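Local coordinates for protein discoidin-2 (Dictyostelium discoideum, PDB 2VM9) that binds galactose and N-acetylgalactosamine as a homotrimeric lectin and may be necessary for spore formation, with a possible part in building the spore coat, at residues 9-14 against 31-36; 16-21 against 147-152; 74-79 against 134-139; 92-97 against 102-107; 189-192 against 198-201. One frame throughout, in Å; residues are numbered along the deposited sequence.

Contact 1: residues 9-14 against 31-36; sequences SCLANA and KNSILN
Ile34 lays the end of its side chain on the short turn that carries Leu11 and Ala12, and this single branch makes most of the contact. Along 9-14, Ser9 O takes two bonds from Asn13: one from the backbone N, the other from ND2 at 2.9 Å. They arrive from opposite faces of the carbonyl plane and tie Asn13 back onto Ser9. Leu11 then opens a type I beta turn that ends at Ala14. Its CB lies 4.0 Å from Ile34 CD1, and its CD1 is 4.3 Å from Ser33 OG, a hydroxyl bonded to Val30 O. At Ala12 the approach is closest, with CA 3.3 Å from Ile34 CD1. Ile34 reaches that far because CG1 stands anti to its backbone N (chi1 -162°) and CD1 carries the chain on, extended. Beyond, Asn13 OD1 bonds to Asn99 of a second subunit, and Arg19 of that subunit packs on Ile34. No hydrogen bond passes between the two segments; each loop is bonded instead to strand 146-153 of the discoidin-domain beta-sandwich. The chemistry is therefore that of a small apolar contact between two loops, with the hydrogen bonds made elsewhere, beside a subunit interface.

Contact 2: residues 16-21 against 147-152; sequences LNLRSS and LRWELY
Glu150 OE2 is gripped by two backbone amides: Leu151 N, at 2.8 Å and on the anti lone pair, and Leu11 N from the loop after strand 8-9. Its partner oxygen OE1 takes Ala12 N, so this buried carboxylate has three N-H donors, which would be expected to favour its charged form. The chain to it bends at chi2 (57°), and Glu150 CG lies 3.4 Å above the plane of the Tyr152 ring, offset toward its rim. On the other side of the strand, Trp149 and Leu151 meet strand 17-20 and the residue before it. Leu151 CD1 touches Leu16 CD1 at 3.8 Å, the two side chains crossing at about a right angle. Trp149 and Leu18 run past each other in opposite directions: Leu18 CD2 sits 3.9 Å from Trp149 CZ2, and Leu18 CD1 is 4.0 Å from Trp149 NE1, so both methyls of the leucine meet the indole, CD2 obliquely. Strand 17-20 and strand 146-153 belong to different sheets, which makes these two pairs part of the core that fills an F5/8 type C beta-sandwich. With chi1 at 66°, Trp149 CG stands between its own N and carbonyl carbon, and from there the ring swings across to the leucine although the CB bond does not aim at it. Ile63 and Ala65 of strand 63-67 extend the same apolar layer, touching Trp149 and Leu151 in turn. Trp149 NE1 has a weak hydrogen bond to Ser33 OG, while Arg19 NH2 on the outer side bonds to Ala12 O of a third subunit.

Contact 3: residues 74-79 against 134-139; sequences VAISTQ and IAIHPQ
Ile136 CD1 is the tight point: a single methyl set against both Thr78 and Ile76. It lies 3.7 Å from Thr78 CG2 and 4.2 Å from Ile76 CD1, and the isoleucine crosses each partner obliquely. The chain of Ile136 is extended (chi1 -177°, chi2 165°), which pushes CD1 out between two backbones whose nearest CA atoms, those of Ile76 and Ile136, are 9.6 Å apart. Ile76 is just as extended, so the two terminal methyls meet where the chains cross. Thr78 offers only its methyl to the contact; its OG1 bonds to Asn114 OD1, which gives this buried hydroxyl a polar partner.

The contact thins toward Ile134, whose CD1 stays 5.9 Å from Ile76 CD1. On the other face of the strand, His137 and Gln139 are partly exposed, and Gln139 folds back to bond its NE2 to His137 O at 3.0 Å. That bond is straight at the hydrogen (172°), yet the nitrogen stands well above the carbonyl plane, not on a lone pair.

Strand 70-79 has a classic beta bulge where Val74 and Ala75 both face Tyr152. The contact bridges the two sheets of the beta-sandwich: Trp149 of strand 146-153 packs on Ile136, Tyr91 of strand 87-96 on Ile76 and Thr78, and Ile123 and Phe125 of strand 121-131 on Ile76.

Contact 4: residues 92-97 against 102-107; sequences KLRYTL and WVEYNN
Thr96 stands over the Trp102 ring: its CB is 3.6 Å from the centroid of the five-membered ring, only 7° off the normal, a CH-pi contact. CG2 comes closer still toward the six-membered side, 3.4 Å from Trp102 CE2. The indole turns an edge to Arg94 O, and its NE1 has a weak hydrogen bond to Asn13 OD1 of a third subunit, while Thr96 OG1 bonds to Asn101 O. Arg94 crosses Trp102 at about a right angle, its guanidinium plane 17° from that of the indole, with NH2 3.5 Å from Trp102 CB. These residues belong to a beta hairpin, strands 87-96 and 102-112, the latter outermost in its sheet of the sandwich. Tyr95 and Val103 form a hydrogen-bonded antiparallel pair, Val103 N to Tyr95 O at 2.8 Å and Tyr95 N to Val103 O at 2.9 Å. Tyr105 N adds a bond of 2.8 Å to Leu93 O. On the face opposite Trp102, Val103 CG2 sits over the Tyr95 ring, 3.6 Å from its centroid. That ring is raised into place by chi1 of 63°, and the edge at its CE2 is turned to Tyr105, whose CB lies 3.8 Å from Leu93 CB. One water joins Tyr95 OH to Asn106 N.

Contact 5: residues 189-192 against 198-201; sequences VKFP and VPIV
Phe191 has chi1 of -62°, which sets CG anti to its carbonyl carbon and beside the backbone N; chi2 of -50° then turns the ring so that its CE2 and CZ atoms point at Pro199 and Val201. Val201 answers with chi1 of 174°: CG1 is anti to the backbone N, and CG2, on the other branch, is the methyl that reaches across. Phe191 CZ and Val201 CG2 are 3.9 Å apart, the methyl lying in the plane of the ring at its edge, with the two side chains coming from opposite directions. Pro199 is met differently. Its CG touches Phe191 CE2 at 3.7 Å, reaching the ring obliquely as the proline and the phenylalanine slide past one another. The contact rests on the far end of one ring, and no hydrogen bond passes between the segments. Phe195, in the loop that joins them, meets the Phe191 ring edge to face, and Tyr250 and Ala252 of strand 243-254 also pack on Phe191. Ile226 touches both Pro199 and Val201. The carbonyl of Val201 points elsewhere, to Ser223 OG. Strand 183-190 and strand 200-211 lie in different sheets of three strands each, so the phenylalanine that follows one strand is inserted against the start of the next. The contact belongs to the apolar packing between the two antiparallel sheets of the H-type lectin beta-sandwich, away from its carbohydrate-binding residues.

How the contacts relate
Contacts 1 to 4 share the discoidin domain, and contact 5 stands apart in the lectin domain, its centre about 40 to 45 Å from theirs. Contacts 1 and 2 have centres about 7 Å apart, and Ser33 O bonds to Trp149 N. Contacts 2 and 3, centres about 8 Å apart, both span the two sheets; Arg148 O bonds to Gln79 N. Contact 4 extends the 134-139 side of contact 3 through bonds such as Ala135 N to Arg94 O. Neighbouring subunits touch contacts 1, 2 and 4 at Asn13, Arg19 and Trp102, and contact 5 at Ile200. Calcium, bound by Asn39, Ser40 and Asp47, is about 14 Å from the side chain of Ile34 in contact 1.

Contact 1: residues 9-14 against 31-36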
# COMPACT_ATOMS: atom_id res chain seq x y z
N SER A 9 -2.95 -7.85 -15.77
CA SER A 9 -2.23 -7.12 -16.81
C SER A 9 -1.93 -5.73 -16.22
O SER A 9 -2.82 -4.89 -16.15
CB SER A 9 -3.11 -6.99 -18.07
OG SER A 9 -3.42 -8.28 -18.59
N CYS A 10 -0.69 -5.53 -15.78
CA CYS A 10 -0.36 -4.34 -14.99
C CYS A 10 -0.53 -3.03 -15.76
O CYS A 10 -1.13 -2.11 -15.24
CB CYS A 10 1.05 -4.43 -14.44
SG CYS A 10 1.21 -5.76 -13.24
N LEU A 11 0.02 -2.95 -16.97
CA LEU A 11 -0.07 -1.71 -17.74
C LEU A 11 -1.51 -1.44 -18.18
O LEU A 11 -1.97 -0.30 -18.13
CB LEU A 11 0.85 -1.75 -18.96
CG LEU A 11 2.35 -1.96 -18.77
CD1 LEU A 11 3.04 -1.49 -20.08
CD2 LEU A 11 2.98 -1.36 -17.53
N ALA A 12 -2.24 -2.50 -18.55
CA ALA A 12 -3.63 -2.34 -19.01
C ALA A 12 -4.46 -1.70 -17.90
O ALA A 12 -5.33 -0.90 -18.16
CB ALA A 12 -4.25 -3.67 -19.46
N ASN A 13 -4.14 -2.08 -16.66
CA ASN A 13 -4.88 -1.59 -15.51
C ASN A 13 -4.30 -0.33 -14.89
O ASN A 13 -4.78 0.14 -13.84
CB ASN A 13 -4.91 -2.70 -14.46
CG ASN A 13 -5.99 -3.71 -14.75
OD1 ASN A 13 -7.13 -3.55 -14.30
ND2 ASN A 13 -5.64 -4.77 -15.49
N ALA A 14 -3.28 0.24 -15.55
CA ALA A 14 -2.63 1.47 -15.10
C ALA A 14 -2.06 1.34 -13.66
O ALA A 14 -2.22 2.21 -12.82
CB ALA A 14 -3.59 2.70 -15.23
N LYS A 31 4.10 5.95 -23.05
CA LYS A 31 2.64 5.96 -23.02
C LYS A 31 2.07 5.20 -24.25
O LYS A 31 0.90 4.79 -24.25
CB LYS A 31 2.12 7.40 -23.00
CG LYS A 31 2.35 8.13 -24.35
CD LYS A 31 1.69 9.54 -24.34
CE LYS A 31 1.74 10.16 -25.73
NZ LYS A 31 0.79 9.44 -26.70
N ASN A 32 2.92 4.96 -25.25
CA ASN A 32 2.47 4.24 -26.46
C ASN A 32 2.95 2.78 -26.46
O ASN A 32 2.98 2.13 -27.52
CB ASN A 32 2.99 4.93 -27.72
CG ASN A 32 2.30 6.27 -27.98
OD1 ASN A 32 1.38 6.66 -27.25
ND2 ASN A 32 2.77 7.01 -28.98
N SER A 33 3.32 2.27 -25.29
CA SER A 33 4.03 0.99 -25.24
C SER A 33 3.19 -0.21 -24.82
O SER A 33 3.71 -1.31 -24.76
CB SER A 33 5.30 1.08 -24.36
OG SER A 33 4.98 1.10 -22.96
N ILE A 34 1.92 -0.01 -24.48
CA ILE A 34 1.16 -1.18 -24.03
C ILE A 34 1.03 -2.24 -25.14
O ILE A 34 0.87 -1.91 -26.33
CB ILE A 34 -0.25 -0.85 -23.47
CG1 ILE A 34 -0.72 -2.06 -22.66
CG2 ILE A 34 -1.24 -0.55 -24.61
CD1 ILE A 34 -1.92 -1.78 -21.80
N LEU A 35 1.09 -3.50 -24.74
CA LEU A 35 0.85 -4.63 -25.64
C LEU A 35 -0.39 -4.37 -26.48
O LEU A 35 -1.44 -3.94 -25.94
CB LEU A 35 0.63 -5.91 -24.81
CG LEU A 35 0.89 -7.20 -25.58
CD1 LEU A 35 2.40 -7.39 -25.81
CD2 LEU A 35 0.31 -8.36 -24.79
N ASN A 36 -0.27 -4.60 -27.80
CA ASN A 36 -1.36 -4.44 -28.78
C ASN A 36 -1.84 -3.00 -29.01
O ASN A 36 -2.88 -2.75 -29.66
CB ASN A 36 -2.54 -5.36 -28.43
CG ASN A 36 -2.21 -6.83 -28.61
OD1 ASN A 36 -1.60 -7.22 -29.61
ND2 ASN A 36 -2.63 -7.66 -27.66

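Contact 2: residues 16-21 against 147-152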
# COMPACT_ATOMS: atom_id res chain seq x y z
N LEU A 16 1.27 0.58 -12.91
CA LEU A 16 2.70 0.84 -12.81
C LEU A 16 3.06 2.17 -13.46
O LEU A 16 2.48 2.52 -14.48
CB LEU A 16 3.50 -0.29 -13.46
CG LEU A 16 3.30 -1.66 -12.82
CD1 LEU A 16 3.97 -2.72 -13.67
CD2 LEU A 16 3.85 -1.66 -11.37
N ASN A 17 3.97 2.91 -12.85
CA ASN A 17 4.56 4.09 -13.46
C ASN A 17 5.64 3.57 -14.43
O ASN A 17 6.35 2.61 -14.10
CB ASN A 17 5.28 4.94 -12.41
CG ASN A 17 4.37 5.42 -11.26
OD1 ASN A 17 4.59 5.09 -10.06
ND2 ASN A 17 3.38 6.24 -11.61
N LEU A 18 5.76 4.19 -15.60
CA LEU A 18 6.82 3.82 -16.57
C LEU A 18 7.78 4.98 -16.77
O LEU A 18 7.37 6.15 -16.83
CB LEU A 18 6.21 3.44 -17.94
CG LEU A 18 5.30 2.21 -18.02
CD1 LEU A 18 5.07 1.85 -19.50
CD2 LEU A 18 5.93 1.05 -17.28
N ARG A 19 9.06 4.65 -16.90
CA ARG A 19 10.07 5.64 -17.20
C ARG A 19 11.06 5.06 -18.20
O ARG A 19 11.79 4.11 -17.88
CB ARG A 19 10.84 6.01 -15.93
CG ARG A 19 11.91 7.09 -16.22
CD ARG A 19 12.59 7.54 -14.93
NE ARG A 19 13.48 6.52 -14.38
CZ ARG A 19 14.74 6.30 -14.78
NH1 ARG A 19 15.26 6.97 -15.79
NH2 ARG A 19 15.47 5.36 -14.17
N SER A 20 11.12 5.64 -19.39
CA SER A 20 12.13 5.21 -20.36
C SER A 20 13.47 5.95 -20.17
O SER A 20 13.54 7.06 -19.59
CB SER A 20 11.63 5.46 -21.80
OG SER A 20 11.29 6.85 -21.94
N SER A 21 14.53 5.35 -20.71
CA SER A 21 15.86 5.93 -20.74
C SER A 21 15.82 7.18 -21.65
O SER A 21 16.18 8.28 -21.23
CB SER A 21 16.83 4.88 -21.28
OG SER A 21 16.28 4.29 -22.43
N LEU A 147 9.26 -1.12 -28.96
CA LEU A 147 8.56 -2.28 -28.44
C LEU A 147 7.24 -1.90 -27.82
O LEU A 147 6.99 -0.73 -27.48
CB LEU A 147 9.41 -3.06 -27.42
CG LEU A 147 9.66 -2.32 -26.08
CD1 LEU A 147 8.53 -2.54 -25.08
CD2 LEU A 147 10.99 -2.73 -25.46
N ARG A 148 6.39 -2.92 -27.70
CA ARG A 148 5.20 -2.87 -26.87
C ARG A 148 5.32 -4.06 -25.91
O ARG A 148 6.02 -5.02 -26.21
CB ARG A 148 3.92 -2.97 -27.70
CG ARG A 148 3.68 -1.73 -28.56
CD ARG A 148 2.51 -1.97 -29.55
NE ARG A 148 2.96 -2.88 -30.62
CZ ARG A 148 2.15 -3.43 -31.52
NH1 ARG A 148 0.83 -3.18 -31.51
NH2 ARG A 148 2.66 -4.28 -32.43
N TRP A 149 4.67 -3.96 -24.75
CA TRP A 149 4.86 -4.97 -23.72
C TRP A 149 3.76 -4.94 -22.68
O TRP A 149 2.97 -3.98 -22.62
CB TRP A 149 6.23 -4.83 -23.03
CG TRP A 149 6.41 -3.58 -22.22
CD1 TRP A 149 5.91 -2.32 -22.47
CD2 TRP A 149 7.17 -3.47 -21.01
NE1 TRP A 149 6.32 -1.44 -21.46
CE2 TRP A 149 7.12 -2.12 -20.59
CE3 TRP A 149 7.93 -4.39 -20.27
CZ2 TRP A 149 7.76 -1.68 -19.42
CZ3 TRP A 149 8.57 -3.95 -19.13
CH2 TRP A 149 8.49 -2.60 -18.72
N GLU A 150 3.72 -6.00 -21.89
CA GLU A 150 2.85 -6.08 -20.74
C GLU A 150 3.56 -6.90 -19.68
O GLU A 150 4.40 -7.77 -19.98
CB GLU A 150 1.50 -6.69 -21.13
CG GLU A 150 0.47 -6.81 -19.96
CD GLU A 150 0.17 -5.46 -19.30
OE1 GLU A 150 -0.92 -4.92 -19.56
OE2 GLU A 150 1.01 -4.97 -18.51
N LEU A 151 3.24 -6.59 -18.43
CA LEU A 151 3.80 -7.29 -17.29
C LEU A 151 2.63 -7.89 -16.56
O LEU A 151 1.67 -7.16 -16.27
CB LEU A 151 4.50 -6.28 -16.37
CG LEU A 151 5.87 -5.80 -16.86
CD1 LEU A 151 6.27 -4.55 -16.13
CD2 LEU A 151 6.94 -6.94 -16.70
N TYR A 152 2.73 -9.18 -16.23
CA TYR A 152 1.63 -9.93 -15.59
C TYR A 152 2.02 -10.26 -14.16
O TYR A 152 3.13 -10.74 -13.91
CB TYR A 152 1.30 -11.21 -16.35
CG TYR A 152 0.86 -10.89 -17.74
CD1 TYR A 152 -0.48 -10.59 -18.01
CD2 TYR A 152 1.79 -10.84 -18.78
CE1 TYR A 152 -0.90 -10.25 -19.26
CE2 TYR A 152 1.39 -10.49 -20.08
CZ TYR A 152 0.04 -10.23 -20.31
OH TYR A 152 -0.41 -9.87 -21.53

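Contact 3: residues 74-79 against 134-139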
# COMPACT_ATOMS: atom_id res chain seq x y z
N VAL A 74 4.60 -12.84 -12.86
CA VAL A 74 4.54 -14.22 -13.38
C VAL A 74 4.91 -14.32 -14.86
O VAL A 74 5.27 -15.40 -15.34
CB VAL A 74 3.13 -14.88 -13.14
CG1 VAL A 74 2.85 -14.95 -11.65
CG2 VAL A 74 1.99 -14.15 -13.90
N ALA A 75 4.80 -13.22 -15.60
CA ALA A 75 5.21 -13.25 -17.01
C ALA A 75 5.45 -11.86 -17.53
O ALA A 75 4.99 -10.86 -16.93
CB ALA A 75 4.15 -13.96 -17.88
N ILE A 76 6.20 -11.82 -18.64
CA ILE A 76 6.31 -10.59 -19.43
C ILE A 76 6.00 -10.97 -20.88
O ILE A 76 6.38 -12.06 -21.34
CB ILE A 76 7.74 -9.99 -19.32
CG1 ILE A 76 7.85 -8.68 -20.13
CG2 ILE A 76 8.82 -11.02 -19.78
CD1 ILE A 76 9.18 -7.99 -19.90
N SER A 77 5.34 -10.07 -21.61
CA SER A 77 5.12 -10.25 -23.02
C SER A 77 5.69 -9.04 -23.75
O SER A 77 5.49 -7.92 -23.29
CB SER A 77 3.64 -10.33 -23.34
OG SER A 77 3.14 -11.57 -22.86
N THR A 78 6.39 -9.27 -24.85
CA THR A 78 6.88 -8.17 -25.70
C THR A 78 6.42 -8.36 -27.14
O THR A 78 6.12 -9.47 -27.59
CB THR A 78 8.43 -7.99 -25.66
OG1 THR A 78 9.06 -9.10 -26.31
CG2 THR A 78 8.93 -7.88 -24.19
N GLN A 79 6.41 -7.25 -27.86
CA GLN A 79 5.93 -7.19 -29.20
C GLN A 79 6.75 -6.09 -29.87
O GLN A 79 7.30 -5.19 -29.21
CB GLN A 79 4.45 -6.83 -29.09
CG GLN A 79 3.62 -6.88 -30.30
CD GLN A 79 2.18 -6.56 -29.92
OE1 GLN A 79 1.93 -5.70 -29.05
NE2 GLN A 79 1.22 -7.22 -30.55
N ILE A 134 10.82 -3.09 -12.02
CA ILE A 134 11.42 -4.04 -12.95
C ILE A 134 11.77 -3.24 -14.20
O ILE A 134 11.07 -2.27 -14.51
CB ILE A 134 10.45 -5.22 -13.23
CG1 ILE A 134 11.10 -6.29 -14.10
CG2 ILE A 134 9.14 -4.73 -13.85
CD1 ILE A 134 10.33 -7.62 -14.08
N ALA A 135 12.85 -3.60 -14.90
CA ALA A 135 13.26 -2.82 -16.08
C ALA A 135 13.57 -3.79 -17.19
O ALA A 135 14.30 -4.78 -16.97
CB ALA A 135 14.51 -1.97 -15.78
N ILE A 136 13.05 -3.49 -18.39
CA ILE A 136 13.43 -4.19 -19.60
C ILE A 136 14.60 -3.44 -20.23
O ILE A 136 14.56 -2.20 -20.37
CB ILE A 136 12.22 -4.37 -20.56
CG1 ILE A 136 12.62 -5.18 -21.80
CG2 ILE A 136 11.56 -3.00 -20.92
CD1 ILE A 136 11.43 -5.71 -22.60
N HIS A 137 15.65 -4.19 -20.57
CA HIS A 137 16.91 -3.64 -21.08
C HIS A 137 17.19 -4.26 -22.45
O HIS A 137 17.85 -5.31 -22.53
CB HIS A 137 18.04 -3.96 -20.09
CG HIS A 137 18.12 -3.00 -18.94
ND1 HIS A 137 19.01 -1.94 -18.92
CD2 HIS A 137 17.43 -2.94 -17.77
CE1 HIS A 137 18.87 -1.27 -17.78
NE2 HIS A 137 17.92 -1.85 -17.07
N PRO A 138 16.62 -3.68 -23.52
CA PRO A 138 16.86 -4.19 -24.88
C PRO A 138 18.35 -4.34 -25.15
O PRO A 138 19.15 -3.46 -24.78
CB PRO A 138 16.27 -3.09 -25.77
CG PRO A 138 15.07 -2.60 -24.92
CD PRO A 138 15.72 -2.51 -23.53
N GLN A 139 18.72 -5.47 -25.76
CA GLN A 139 20.12 -5.69 -26.10
C GLN A 139 20.39 -5.59 -27.59
O GLN A 139 21.41 -5.07 -27.99
CB GLN A 139 20.60 -7.05 -25.60
CG GLN A 139 20.54 -7.15 -24.08
CD GLN A 139 21.46 -6.15 -23.39
OE1 GLN A 139 22.68 -6.21 -23.56
NE2 GLN A 139 20.87 -5.21 -22.62

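Contact 4: residues 92-97 against 102-107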
# COMPACT_ATOMS: atom_id res chain seq x y z
N LYS A 92 17.57 -8.10 -21.74
CA LYS A 92 17.81 -8.54 -20.36
C LYS A 92 16.76 -7.88 -19.46
O LYS A 92 16.10 -6.90 -19.84
CB LYS A 92 19.21 -8.11 -19.89
CG LYS A 92 20.37 -8.86 -20.60
CD LYS A 92 21.72 -8.28 -20.16
CE LYS A 92 22.83 -8.96 -20.95
NZ LYS A 92 24.19 -8.66 -20.37
N LEU A 93 16.62 -8.44 -18.26
CA LEU A 93 15.69 -7.89 -17.27
C LEU A 93 16.46 -7.66 -15.99
O LEU A 93 17.34 -8.45 -15.62
CB LEU A 93 14.53 -8.84 -16.99
CG LEU A 93 13.47 -9.04 -18.07
CD1 LEU A 93 12.58 -10.24 -17.64
CD2 LEU A 93 12.64 -7.73 -18.31
N ARG A 94 16.12 -6.55 -15.33
CA ARG A 94 16.65 -6.23 -14.01
C ARG A 94 15.46 -5.96 -13.11
O ARG A 94 14.38 -5.56 -13.57
CB ARG A 94 17.50 -4.96 -14.07
CG ARG A 94 18.49 -4.90 -15.22
CD ARG A 94 19.46 -3.75 -15.02
NE ARG A 94 20.37 -4.03 -13.91
CZ ARG A 94 20.60 -3.22 -12.88
NH1 ARG A 94 20.00 -2.02 -12.78
NH2 ARG A 94 21.46 -3.60 -11.96
N TYR A 95 15.63 -6.17 -11.81
CA TYR A 95 14.57 -5.81 -10.89
C TYR A 95 15.11 -5.50 -9.52
O TYR A 95 16.28 -5.75 -9.24
CB TYR A 95 13.48 -6.90 -10.83
CG TYR A 95 13.98 -8.22 -10.32
CD1 TYR A 95 13.97 -8.50 -8.96
CD2 TYR A 95 14.46 -9.19 -11.21
CE1 TYR A 95 14.41 -9.73 -8.48
CE2 TYR A 95 14.92 -10.42 -10.74
CZ TYR A 95 14.87 -10.68 -9.38
OH TYR A 95 15.34 -11.89 -8.91
N THR A 96 14.23 -4.95 -8.70
CA THR A 96 14.57 -4.60 -7.33
C THR A 96 13.36 -4.80 -6.45
O THR A 96 12.22 -4.46 -6.79
CB THR A 96 15.09 -3.13 -7.20
OG1 THR A 96 15.47 -2.86 -5.84
CG2 THR A 96 13.99 -2.12 -7.67
N LEU A 97 13.63 -5.34 -5.27
CA LEU A 97 12.59 -5.45 -4.26
C LEU A 97 12.59 -4.21 -3.34
O LEU A 97 11.53 -3.67 -3.03
CB LEU A 97 12.74 -6.76 -3.46
CG LEU A 97 11.70 -7.00 -2.35
CD1 LEU A 97 10.25 -6.97 -2.85
CD2 LEU A 97 12.02 -8.32 -1.63
N TRP A 102 19.52 -3.50 -7.04
CA TRP A 102 19.00 -4.10 -8.26
C TRP A 102 19.74 -5.38 -8.58
O TRP A 102 20.94 -5.48 -8.33
CB TRP A 102 19.13 -3.14 -9.43
CG TRP A 102 18.12 -2.05 -9.38
CD1 TRP A 102 18.09 -0.96 -8.53
CD2 TRP A 102 16.95 -1.96 -10.20
NE1 TRP A 102 16.97 -0.20 -8.79
CE2 TRP A 102 16.26 -0.78 -9.81
CE3 TRP A 102 16.43 -2.74 -11.23
CZ2 TRP A 102 15.08 -0.37 -10.42
CZ3 TRP A 102 15.25 -2.33 -11.84
CH2 TRP A 102 14.57 -1.17 -11.42
N VAL A 103 19.00 -6.36 -9.09
CA VAL A 103 19.61 -7.59 -9.52
C VAL A 103 19.22 -7.89 -10.95
O VAL A 103 18.19 -7.42 -11.43
CB VAL A 103 19.27 -8.79 -8.61
CG1 VAL A 103 19.74 -8.51 -7.18
CG2 VAL A 103 17.81 -9.09 -8.64
N GLU A 104 20.07 -8.65 -11.63
CA GLU A 104 19.81 -9.11 -12.98
C GLU A 104 18.98 -10.39 -12.93
O GLU A 104 19.28 -11.29 -12.13
CB GLU A 104 21.14 -9.36 -13.70
CG GLU A 104 21.85 -8.07 -14.17
CD GLU A 104 22.78 -8.30 -15.35
OE1 GLU A 104 23.65 -9.18 -15.26
OE2 GLU A 104 22.64 -7.60 -16.37
N TYR A 105 17.95 -10.47 -13.76
CA TYR A 105 17.15 -11.68 -13.81
C TYR A 105 17.98 -12.86 -14.36
O TYR A 105 18.63 -12.74 -15.39
CB TYR A 105 15.95 -11.45 -14.70
CG TYR A 105 15.21 -12.71 -15.05
CD1 TYR A 105 14.44 -13.38 -14.09
CD2 TYR A 105 15.27 -13.24 -16.35
CE1 TYR A 105 13.75 -14.55 -14.41
CE2 TYR A 105 14.57 -14.40 -16.69
CZ TYR A 105 13.83 -15.06 -15.71
OH TYR A 105 13.14 -16.20 -16.05
N ASN A 106 17.96 -13.98 -13.65
CA ASN A 106 18.62 -15.20 -14.12
C ASN A 106 20.07 -14.98 -14.55
O ASN A 106 20.47 -15.37 -15.66
CB ASN A 106 17.83 -15.83 -15.26
CG ASN A 106 18.21 -17.27 -15.50
OD1 ASN A 106 18.71 -17.95 -14.58
ND2 ASN A 106 18.00 -17.75 -16.72
N ASN A 107 20.82 -14.29 -13.69
CA ASN A 107 22.25 -14.04 -13.94
C ASN A 107 22.57 -13.27 -15.22
O ASN A 107 23.65 -13.45 -15.81
CB ASN A 107 23.01 -15.37 -13.89
CG ASN A 107 23.10 -15.93 -12.50
OD1 ASN A 107 22.69 -17.06 -12.25
ND2 ASN A 107 23.61 -15.12 -11.56
O HOH W 1 24.93 -9.36 -17.51
O HOH W 2 18.03 -11.02 -17.69
O HOH W 3 16.41 -13.98 -10.92

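Contact 5: residues 189-192 against 198-201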
# COMPACT_ATOMS: atom_id res chain seq x y z
N VAL A 189 -17.46 -1.66 23.47
CA VAL A 189 -16.23 -1.03 23.06
C VAL A 189 -16.52 -0.20 21.81
O VAL A 189 -17.11 -0.68 20.86
CB VAL A 189 -15.13 -2.09 22.79
CG1 VAL A 189 -13.81 -1.43 22.40
CG2 VAL A 189 -14.95 -3.00 24.05
N LYS A 190 -16.12 1.06 21.84
CA LYS A 190 -16.24 1.91 20.65
C LYS A 190 -14.84 2.04 20.06
O LYS A 190 -13.89 2.33 20.79
CB LYS A 190 -16.80 3.28 21.06
CG LYS A 190 -17.08 4.21 19.88
CD LYS A 190 -17.58 5.58 20.37
CE LYS A 190 -16.84 6.72 19.64
NZ LYS A 190 -15.34 6.69 19.89
N PHE A 191 -14.70 1.79 18.75
CA PHE A 191 -13.40 1.92 18.10
C PHE A 191 -13.00 3.39 18.12
O PHE A 191 -13.87 4.25 18.02
CB PHE A 191 -13.44 1.42 16.64
CG PHE A 191 -13.78 -0.04 16.50
CD1 PHE A 191 -13.10 -1.02 17.24
CD2 PHE A 191 -14.77 -0.45 15.60
CE1 PHE A 191 -13.43 -2.38 17.10
CE2 PHE A 191 -15.11 -1.81 15.45
CZ PHE A 191 -14.42 -2.78 16.21
N PRO A 192 -11.70 3.69 18.28
CA PRO A 192 -11.30 5.10 18.21
C PRO A 192 -11.88 5.82 16.98
O PRO A 192 -12.36 6.95 17.09
CB PRO A 192 -9.78 5.03 18.15
CG PRO A 192 -9.45 3.77 18.95
CD PRO A 192 -10.55 2.80 18.54
N VAL A 198 -17.38 -3.76 8.29
CA VAL A 198 -17.36 -4.45 9.59
C VAL A 198 -16.05 -5.23 9.72
O VAL A 198 -15.72 -6.06 8.87
CB VAL A 198 -18.58 -5.36 9.78
CG1 VAL A 198 -18.55 -6.04 11.16
CG2 VAL A 198 -19.88 -4.57 9.59
N PRO A 199 -15.27 -4.96 10.79
CA PRO A 199 -14.03 -5.70 10.96
C PRO A 199 -14.23 -7.05 11.67
O PRO A 199 -15.33 -7.36 12.12
CB PRO A 199 -13.22 -4.79 11.87
CG PRO A 199 -14.29 -4.14 12.76
CD PRO A 199 -15.48 -3.95 11.85
N ILE A 200 -13.16 -7.83 11.76
CA ILE A 200 -13.15 -8.97 12.67
C ILE A 200 -12.51 -8.44 13.95
O ILE A 200 -11.86 -7.37 13.93
CB ILE A 200 -12.40 -10.18 12.08
CG1 ILE A 200 -10.92 -9.85 11.85
CG2 ILE A 200 -13.08 -10.64 10.78
CD1 ILE A 200 -10.02 -9.83 13.14
N VAL A 201 -12.74 -9.10 15.08
CA VAL A 201 -12.14 -8.60 16.31
C VAL A 201 -11.54 -9.79 17.05
O VAL A 201 -12.27 -10.68 17.52
CB VAL A 201 -13.14 -7.84 17.23
CG1 VAL A 201 -12.49 -7.48 18.57
CG2 VAL A 201 -13.68 -6.55 16.57